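Local coordinates for Os03g0854200 protein (Oryza sativa Japonica Group, PDB 3HKM) that probably serves as a component of the RNA-degrading exosome and, in vitro, binds double-stranded DNA and single-stranded RNA, cleaving DNA hydrolytically and RNA phosphorolytically, at residues R5-F17 and G149-Q161. Residues are numbered along the deposited sequence; the frame is centred on the assembly and turned at random.
Sequences RADGRNPNQLRPF and GEVILDTNKAEEQ
Arg5 grips Glu159 side-on, NE lying 2.9 Å from OE2 and NH2 2.9 Å from OE1, a fork on the syn side of the carboxylate with the two planes 32° apart. The Arg5 side chain bends at chi3 (77°), which turns the guanidinium so that NH1 and NH2 also converge end-on upon Leu153 O. Ile152 CG2 lies over one face of this group, while Arg9 NE sits above the opposite face. Glu159 and Asn156 form a capping box at the start of helix 157-160: Glu159 N donates to Asn156 OD1 and Asn156 N to Glu159 OE1, which Arg5 NH2 also reaches. Pro11 adds the backbone bond, its O receiving Leu153 N at 2.7 Å, and lays CB 3.5 Å from Ile152 CD1. Further on, Leu14 CD2 rests on Asp154 CB at 4.0 Å. Arg15 NH1 forms a salt bridge to Asp154 OD1 at 3.5 Å, its hydrogen bond weak; NH1 also donates to Gly113 O, and NH2 to Asp112 O, the side chain's strongest polar partner. The N-terminal segment thus lies along edge strand 151-153 of the four-stranded antiparallel sheet in this RNase PH fold. Two arginines among backbone carbonyls and buried carboxylates suggest that salt bridges and hydrogen bonds contribute much of the join, beside apolar contacts of Pro11 and Leu14.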
ATOM      1  N   ARG A   5      14.389  -1.756  19.195  1.00 31.36           N
ATOM      2  CA  ARG A   5      14.811  -2.179  17.865  1.00 28.56           C
ATOM      3  C   ARG A   5      16.076  -1.423  17.507  1.00 28.05           C
ATOM      4  O   ARG A   5      16.356  -0.375  18.081  1.00 29.51           O
ATOM      5  CB  ARG A   5      13.710  -1.904  16.831  1.00 26.66           C
ATOM      6  CG  ARG A   5      12.411  -2.643  17.099  1.00 25.50           C
ATOM      7  CD  ARG A   5      11.214  -1.906  16.526  1.00 24.75           C
ATOM      8  NE  ARG A   5      11.099  -2.061  15.079  1.00 23.36           N
ATOM      9  CZ  ARG A   5      10.014  -1.742  14.379  1.00 23.89           C
ATOM     10  NH1 ARG A   5       8.947  -1.248  14.993  1.00 21.61           N
ATOM     11  NH2 ARG A   5       9.993  -1.922  13.064  1.00 20.98           N
ATOM     12  N   ALA A   6      16.842  -1.956  16.563  1.00 30.11           N
ATOM     13  CA  ALA A   6      18.111  -1.345  16.176  1.00 30.64           C
ATOM     14  C   ALA A   6      17.972   0.147  15.911  1.00 30.91           C
ATOM     15  O   ALA A   6      18.764   0.949  16.407  1.00 32.92           O
ATOM     16  CB  ALA A   6      18.692  -2.043  14.949  1.00 29.72           C
ATOM     17  N   ASP A   7      16.960   0.520  15.132  1.00 31.35           N
ATOM     18  CA  ASP A   7      16.809   1.910  14.710  1.00 30.78           C
ATOM     19  C   ASP A   7      16.298   2.814  15.825  1.00 29.98           C
ATOM     20  O   ASP A   7      16.246   4.035  15.663  1.00 30.21           O
ATOM     21  CB  ASP A   7      15.921   2.022  13.463  1.00 29.48           C
ATOM     22  CG  ASP A   7      14.578   1.350  13.638  1.00 30.30           C
ATOM     23  OD1 ASP A   7      14.518   0.096  13.627  1.00 31.19           O
ATOM     24  OD2 ASP A   7      13.578   2.082  13.765  1.00 28.75           O
ATOM     25  N   GLY A   8      15.923   2.218  16.951  1.00 29.55           N
ATOM     26  CA  GLY A   8      15.529   2.991  18.113  1.00 28.20           C
ATOM     27  C   GLY A   8      14.031   3.110  18.279  1.00 29.23           C
ATOM     28  O   GLY A   8      13.544   3.816  19.168  1.00 29.97           O
ATOM     29  N   ARG A   9      13.287   2.421  17.423  1.00 29.28           N
ATOM     30  CA  ARG A   9      11.837   2.381  17.558  1.00 26.64           C
ATOM     31  C   ARG A   9      11.425   1.279  18.524  1.00 25.72           C
ATOM     32  O   ARG A   9      12.161   0.317  18.730  1.00 27.58           O
ATOM     33  CB  ARG A   9      11.172   2.157  16.199  1.00 25.11           C
ATOM     34  CG  ARG A   9      11.377   3.291  15.224  1.00 24.22           C
ATOM     35  CD  ARG A   9      10.545   3.111  13.981  1.00 22.70           C
ATOM     36  NE  ARG A   9      10.798   1.850  13.290  1.00 23.25           N
ATOM     37  CZ  ARG A   9      11.290   1.744  12.059  1.00 25.45           C
ATOM     38  NH1 ARG A   9      11.606   2.838  11.364  1.00 28.88           N
ATOM     39  NH2 ARG A   9      11.466   0.544  11.519  1.00 23.37           N
ATOM     40  N   ASN A  10      10.253   1.426  19.128  1.00 29.00           N
ATOM     41  CA  ASN A  10       9.667   0.323  19.882  1.00 29.36           C
ATOM     42  C   ASN A  10       8.691  -0.455  18.997  1.00 27.43           C
ATOM     43  O   ASN A  10       8.223   0.063  17.977  1.00 27.96           O
ATOM     44  CB  ASN A  10       9.010   0.814  21.179  1.00 29.83           C
ATOM     45  CG  ASN A  10       7.844   1.750  20.932  1.00 31.49           C
ATOM     46  OD1 ASN A  10       6.895   1.403  20.228  1.00 32.87           O
ATOM     47  ND2 ASN A  10       7.904   2.942  21.521  1.00 34.91           N
ATOM     48  N   PRO A  11       8.404  -1.711  19.370  1.00 29.52           N
ATOM     49  CA  PRO A  11       7.611  -2.640  18.560  1.00 27.07           C
ATOM     50  C   PRO A  11       6.404  -2.049  17.820  1.00 25.84           C
ATOM     51  O   PRO A  11       6.229  -2.365  16.649  1.00 24.28           O
ATOM     52  CB  PRO A  11       7.182  -3.684  19.584  1.00 24.86           C
ATOM     53  CG  PRO A  11       8.358  -3.774  20.477  1.00 26.06           C
ATOM     54  CD  PRO A  11       8.889  -2.363  20.602  1.00 28.15           C
ATOM     55  N   ASN A  12       5.589  -1.222  18.463  1.00 26.04           N
ATOM     56  CA  ASN A  12       4.387  -0.723  17.792  1.00 26.75           C
ATOM     57  C   ASN A  12       4.587   0.607  17.079  1.00 26.68           C
ATOM     58  O   ASN A  12       3.619   1.228  16.635  1.00 22.76           O
ATOM     59  CB  ASN A  12       3.182  -0.650  18.747  1.00 28.73           C
ATOM     60  CG  ASN A  12       3.309   0.455  19.776  1.00 30.02           C
ATOM     61  OD1 ASN A  12       3.519   1.620  19.435  1.00 31.88           O
ATOM     62  ND2 ASN A  12       3.165   0.096  21.051  1.00 34.14           N
ATOM     63  N   GLN A  13       5.847   1.026  16.956  1.00 25.59           N
ATOM     64  CA  GLN A  13       6.156   2.332  16.389  1.00 25.46           C
ATOM     65  C   GLN A  13       6.291   2.305  14.866  1.00 24.92           C
ATOM     66  O   GLN A  13       7.085   1.538  14.314  1.00 24.03           O
ATOM     67  CB  GLN A  13       7.423   2.905  17.022  1.00 24.98           C
ATOM     68  CG  GLN A  13       7.590   4.408  16.838  1.00 26.55           C
ATOM     69  CD  GLN A  13       8.589   4.999  17.827  1.00 30.87           C
ATOM     70  OE1 GLN A  13       9.063   4.307  18.738  1.00 27.79           O
ATOM     71  NE2 GLN A  13       8.911   6.282  17.655  1.00 31.64           N
ATOM     72  N   LEU A  14       5.505   3.152  14.203  1.00 23.21           N
ATOM     73  CA  LEU A  14       5.615   3.373  12.770  1.00 21.29           C
ATOM     74  C   LEU A  14       6.744   4.366  12.478  1.00 22.54           C
ATOM     75  O   LEU A  14       6.917   5.352  13.194  1.00 20.93           O
ATOM     76  CB  LEU A  14       4.289   3.905  12.216  1.00 20.65           C
ATOM     77  CG  LEU A  14       3.046   3.058  12.494  1.00 20.82           C
ATOM     78  CD1 LEU A  14       1.778   3.754  12.007  1.00 19.67           C
ATOM     79  CD2 LEU A  14       3.200   1.690  11.842  1.00 21.50           C
ATOM     80  N   ARG A  15       7.525   4.105  11.438  1.00 20.99           N
ATOM     81  CA  ARG A  15       8.575   5.046  11.083  1.00 22.23           C
ATOM     82  C   ARG A  15       7.898   6.324  10.586  1.00 22.26           C
ATOM     83  O   ARG A  15       6.730   6.292  10.189  1.00 20.61           O
ATOM     84  CB  ARG A  15       9.531   4.441  10.053  1.00 21.95           C
ATOM     85  CG  ARG A  15       9.033   4.458   8.634  1.00 22.15           C
ATOM     86  CD  ARG A  15       9.091   3.060   8.015  1.00 21.39           C
ATOM     87  NE  ARG A  15      10.425   2.582   7.696  1.00 20.88           N
ATOM     88  CZ  ARG A  15      10.664   1.640   6.789  1.00 19.68           C
ATOM     89  NH1 ARG A  15       9.660   1.077   6.127  1.00 17.28           N
ATOM     90  NH2 ARG A  15      11.904   1.261   6.541  1.00 20.85           N
ATOM     91  N   PRO A  16       8.605   7.461  10.645  1.00 21.58           N
ATOM     92  CA  PRO A  16       7.928   8.704  10.250  1.00 21.51           C
ATOM     93  C   PRO A  16       7.510   8.662   8.776  1.00 19.01           C
ATOM     94  O   PRO A  16       8.347   8.369   7.924  1.00 21.00           O
ATOM     95  CB  PRO A  16       8.998   9.773  10.479  1.00 20.73           C
ATOM     96  CG  PRO A  16       9.963   9.146  11.480  1.00 24.58           C
ATOM     97  CD  PRO A  16       9.981   7.692  11.116  1.00 21.25           C
ATOM     98  N   PHE A  17       6.238   8.917   8.485  1.00 18.39           N
ATOM     99  CA  PHE A  17       5.784   8.986   7.092  1.00 19.44           C
ATOM    100  C   PHE A  17       5.555  10.423   6.626  1.00 19.50           C
ATOM    101  O   PHE A  17       5.410  11.348   7.434  1.00 19.10           O
ATOM    102  CB  PHE A  17       4.536   8.132   6.843  1.00 19.51           C
ATOM    103  CG  PHE A  17       3.509   8.226   7.932  1.00 21.26           C
ATOM    104  CD1 PHE A  17       3.636   7.469   9.089  1.00 19.84           C
ATOM    105  CD2 PHE A  17       2.417   9.065   7.801  1.00 20.18           C
ATOM    106  CE1 PHE A  17       2.701   7.552  10.098  1.00 18.40           C
ATOM    107  CE2 PHE A  17       1.473   9.157   8.810  1.00 20.78           C
ATOM    108  CZ  PHE A  17       1.614   8.397   9.962  1.00 21.06           C
ATOM    109  N   GLY A 149       7.344 -14.426  19.496  1.00 35.29           N
ATOM    110  CA  GLY A 149       6.027 -13.894  19.188  1.00 34.77           C
ATOM    111  C   GLY A 149       5.878 -12.388  19.258  1.00 33.99           C
ATOM    112  O   GLY A 149       4.811 -11.858  18.936  1.00 32.38           O
ATOM    113  N   GLU A 150       6.935 -11.693  19.679  1.00 34.64           N
ATOM    114  CA  GLU A 150       6.894 -10.234  19.771  1.00 33.01           C
ATOM    115  C   GLU A 150       6.614  -9.626  18.403  1.00 30.30           C
ATOM    116  O   GLU A 150       7.359  -9.852  17.454  1.00 30.35           O
ATOM    117  CB  GLU A 150       8.208  -9.676  20.331  1.00 32.82           C
ATOM    118  CG  GLU A 150       8.504 -10.073  21.770  1.00 35.32           C
ATOM    119  CD  GLU A 150       9.346 -11.330  21.877  1.00 36.33           C
ATOM    120  OE1 GLU A 150       9.302 -11.986  22.939  1.00 38.87           O
ATOM    121  OE2 GLU A 150      10.061 -11.658  20.908  1.00 36.81           O
ATOM    122  N   VAL A 151       5.539  -8.853  18.298  1.00 31.04           N
ATOM    123  CA  VAL A 151       5.179  -8.258  17.019  1.00 27.63           C
ATOM    124  C   VAL A 151       5.819  -6.894  16.824  1.00 27.57           C
ATOM    125  O   VAL A 151       5.817  -6.055  17.718  1.00 27.64           O
ATOM    126  CB  VAL A 151       3.661  -8.143  16.832  1.00 26.21           C
ATOM    127  CG1 VAL A 151       3.326  -6.979  15.906  1.00 26.48           C
ATOM    128  CG2 VAL A 151       3.111  -9.443  16.276  1.00 27.61           C
ATOM    129  N   ILE A 152       6.362  -6.698  15.633  1.00 27.61           N
ATOM    130  CA  ILE A 152       7.038  -5.472  15.251  1.00 26.29           C
ATOM    131  C   ILE A 152       6.264  -4.824  14.094  1.00 23.98           C
ATOM    132  O   ILE A 152       5.845  -5.512  13.169  1.00 24.60           O
ATOM    133  CB  ILE A 152       8.507  -5.789  14.876  1.00 24.32           C
ATOM    134  CG1 ILE A 152       9.443  -5.380  16.013  1.00 26.54           C
ATOM    135  CG2 ILE A 152       8.920  -5.094  13.609  1.00 27.91           C
ATOM    136  CD1 ILE A 152       8.943  -5.752  17.375  1.00 26.48           C
ATOM    137  N   LEU A 153       6.042  -3.512  14.164  1.00 23.19           N
ATOM    138  CA  LEU A 153       5.283  -2.809  13.125  1.00 22.83           C
ATOM    139  C   LEU A 153       6.183  -2.011  12.183  1.00 22.30           C
ATOM    140  O   LEU A 153       7.119  -1.336  12.623  1.00 23.04           O
ATOM    141  CB  LEU A 153       4.219  -1.892  13.745  1.00 23.18           C
ATOM    142  CG  LEU A 153       3.160  -2.592  14.602  1.00 23.19           C
ATOM    143  CD1 LEU A 153       2.123  -1.607  15.108  1.00 22.48           C
ATOM    144  CD2 LEU A 153       2.500  -3.721  13.819  1.00 23.74           C
ATOM    145  N   ASP A 154       5.895  -2.099  10.886  1.00 21.60           N
ATOM    146  CA  ASP A 154       6.631  -1.355   9.868  1.00 20.44           C
ATOM    147  C   ASP A 154       8.117  -1.711   9.878  1.00 21.18           C
ATOM    148  O   ASP A 154       8.969  -0.890  10.204  1.00 18.92           O
ATOM    149  CB  ASP A 154       6.447   0.144  10.087  1.00 21.94           C
ATOM    150  CG  ASP A 154       6.749   0.967   8.840  1.00 21.10           C
ATOM    151  OD1 ASP A 154       6.650   0.435   7.711  1.00 19.03           O
ATOM    152  OD2 ASP A 154       7.059   2.166   9.004  1.00 20.55           O
ATOM    153  N   THR A 155       8.415  -2.949   9.517  1.00 22.75           N
ATOM    154  CA  THR A 155       9.785  -3.432   9.485  1.00 23.11           C
ATOM    155  C   THR A 155      10.579  -2.767   8.375  1.00 22.50           C
ATOM    156  O   THR A 155      10.031  -2.395   7.340  1.00 20.89           O
ATOM    157  CB  THR A 155       9.824  -4.942   9.223  1.00 22.11           C
ATOM    158  OG1 THR A 155       9.014  -5.231   8.082  1.00 19.21           O
ATOM    159  CG2 THR A 155       9.299  -5.704  10.417  1.00 21.89           C
ATOM    160  N   ASN A 156      11.882  -2.640   8.594  1.00 24.28           N
ATOM    161  CA  ASN A 156      12.787  -2.151   7.568  1.00 22.48           C
ATOM    162  C   ASN A 156      13.472  -3.298   6.820  1.00 24.00           C
ATOM    163  O   ASN A 156      13.072  -4.454   6.948  1.00 25.02           O
ATOM    164  CB  ASN A 156      13.810  -1.179   8.168  1.00 24.47           C
ATOM    165  CG  ASN A 156      14.562  -1.769   9.345  1.00 25.88           C
ATOM    166  OD1 ASN A 156      14.486  -2.966   9.613  1.00 25.35           O
ATOM    167  ND2 ASN A 156      15.299  -0.922  10.056  1.00 26.00           N
ATOM    168  N   LYS A 157      14.490  -2.977   6.029  1.00 23.78           N
ATOM    169  CA  LYS A 157      15.201  -3.976   5.240  1.00 23.19           C
ATOM    170  C   LYS A 157      16.016  -4.887   6.154  1.00 25.09           C
ATOM    171  O   LYS A 157      16.110  -6.093   5.928  1.00 27.00           O
ATOM    172  CB  LYS A 157      16.108  -3.274   4.229  1.00 23.98           C
ATOM    173  CG  LYS A 157      16.772  -4.174   3.197  1.00 25.25           C
ATOM    174  CD  LYS A 157      17.657  -3.338   2.279  1.00 26.74           C
ATOM    175  CE  LYS A 157      18.322  -4.179   1.202  1.00 31.56           C
ATOM    176  NZ  LYS A 157      19.317  -3.390   0.405  1.00 33.43           N
ATOM    177  N   ALA A 158      16.586  -4.305   7.202  1.00 25.12           N
ATOM    178  CA  ALA A 158      17.401  -5.049   8.158  1.00 26.78           C
ATOM    179  C   ALA A 158      16.593  -6.065   8.971  1.00 26.90           C
ATOM    180  O   ALA A 158      17.032  -7.197   9.172  1.00 26.98           O
ATOM    181  CB  ALA A 158      18.134  -4.082   9.090  1.00 25.62           C
ATOM    182  N   GLU A 159      15.420  -5.646   9.443  1.00 26.68           N
ATOM    183  CA  GLU A 159      14.542  -6.500  10.239  1.00 25.76           C
ATOM    184  C   GLU A 159      13.892  -7.571   9.378  1.00 27.05           C
ATOM    185  O   GLU A 159      13.442  -8.606   9.879  1.00 27.41           O
ATOM    186  CB  GLU A 159      13.459  -5.659  10.926  1.00 25.90           C
ATOM    187  CG  GLU A 159      13.985  -4.752  12.040  1.00 26.62           C
ATOM    188  CD  GLU A 159      13.022  -3.627  12.404  1.00 27.94           C
ATOM    189  OE1 GLU A 159      12.030  -3.424  11.674  1.00 26.26           O
ATOM    190  OE2 GLU A 159      13.263  -2.936  13.416  1.00 28.63           O
ATOM    191  N   GLU A 160      13.845  -7.321   8.075  1.00 25.45           N
ATOM    192  CA  GLU A 160      13.223  -8.256   7.144  1.00 25.59           C
ATOM    193  C   GLU A 160      14.177  -9.414   6.805  1.00 27.81           C
ATOM    194  O   GLU A 160      13.739 -10.510   6.437  1.00 26.20           O
ATOM    195  CB  GLU A 160      12.695  -7.513   5.899  1.00 24.16           C
ATOM    196  CG  GLU A 160      11.358  -6.782   6.182  1.00 24.64           C
ATOM    197  CD  GLU A 160      10.850  -5.857   5.066  1.00 24.01           C
ATOM    198  OE1 GLU A 160      11.527  -5.677   4.025  1.00 22.49           O
ATOM    199  OE2 GLU A 160       9.742  -5.306   5.248  1.00 21.44           O
ATOM    200  N   GLN A 161      15.478  -9.164   6.972  1.00 27.85           N
ATOM    201  CA  GLN A 161      16.528 -10.175   6.799  1.00 28.32           C
ATOM    202  C   GLN A 161      16.765 -10.953   8.094  1.00 28.63           C
ATOM    203  O   GLN A 161      17.479 -11.955   8.111  1.00 30.57           O
ATOM    204  CB  GLN A 161      17.837  -9.510   6.329  1.00 29.54           C
ATOM    205  CG  GLN A 161      19.133 -10.292   6.626  1.00 32.13           C
ATOM    206  CD  GLN A 161      19.733 -11.014   5.411  1.00 32.01           C
ATOM    207  OE1 GLN A 161      19.013 -11.517   4.548  1.00 33.09           O
ATOM    208  NE2 GLN A 161      21.065 -11.074   5.352  1.00 30.94           N
TER
HETATM  209  O   HOH W   1      14.313   1.972  10.023  1.00 27.09           O
HETATM  210  O   HOH W   2       5.761   4.513   8.499  1.00 17.48           O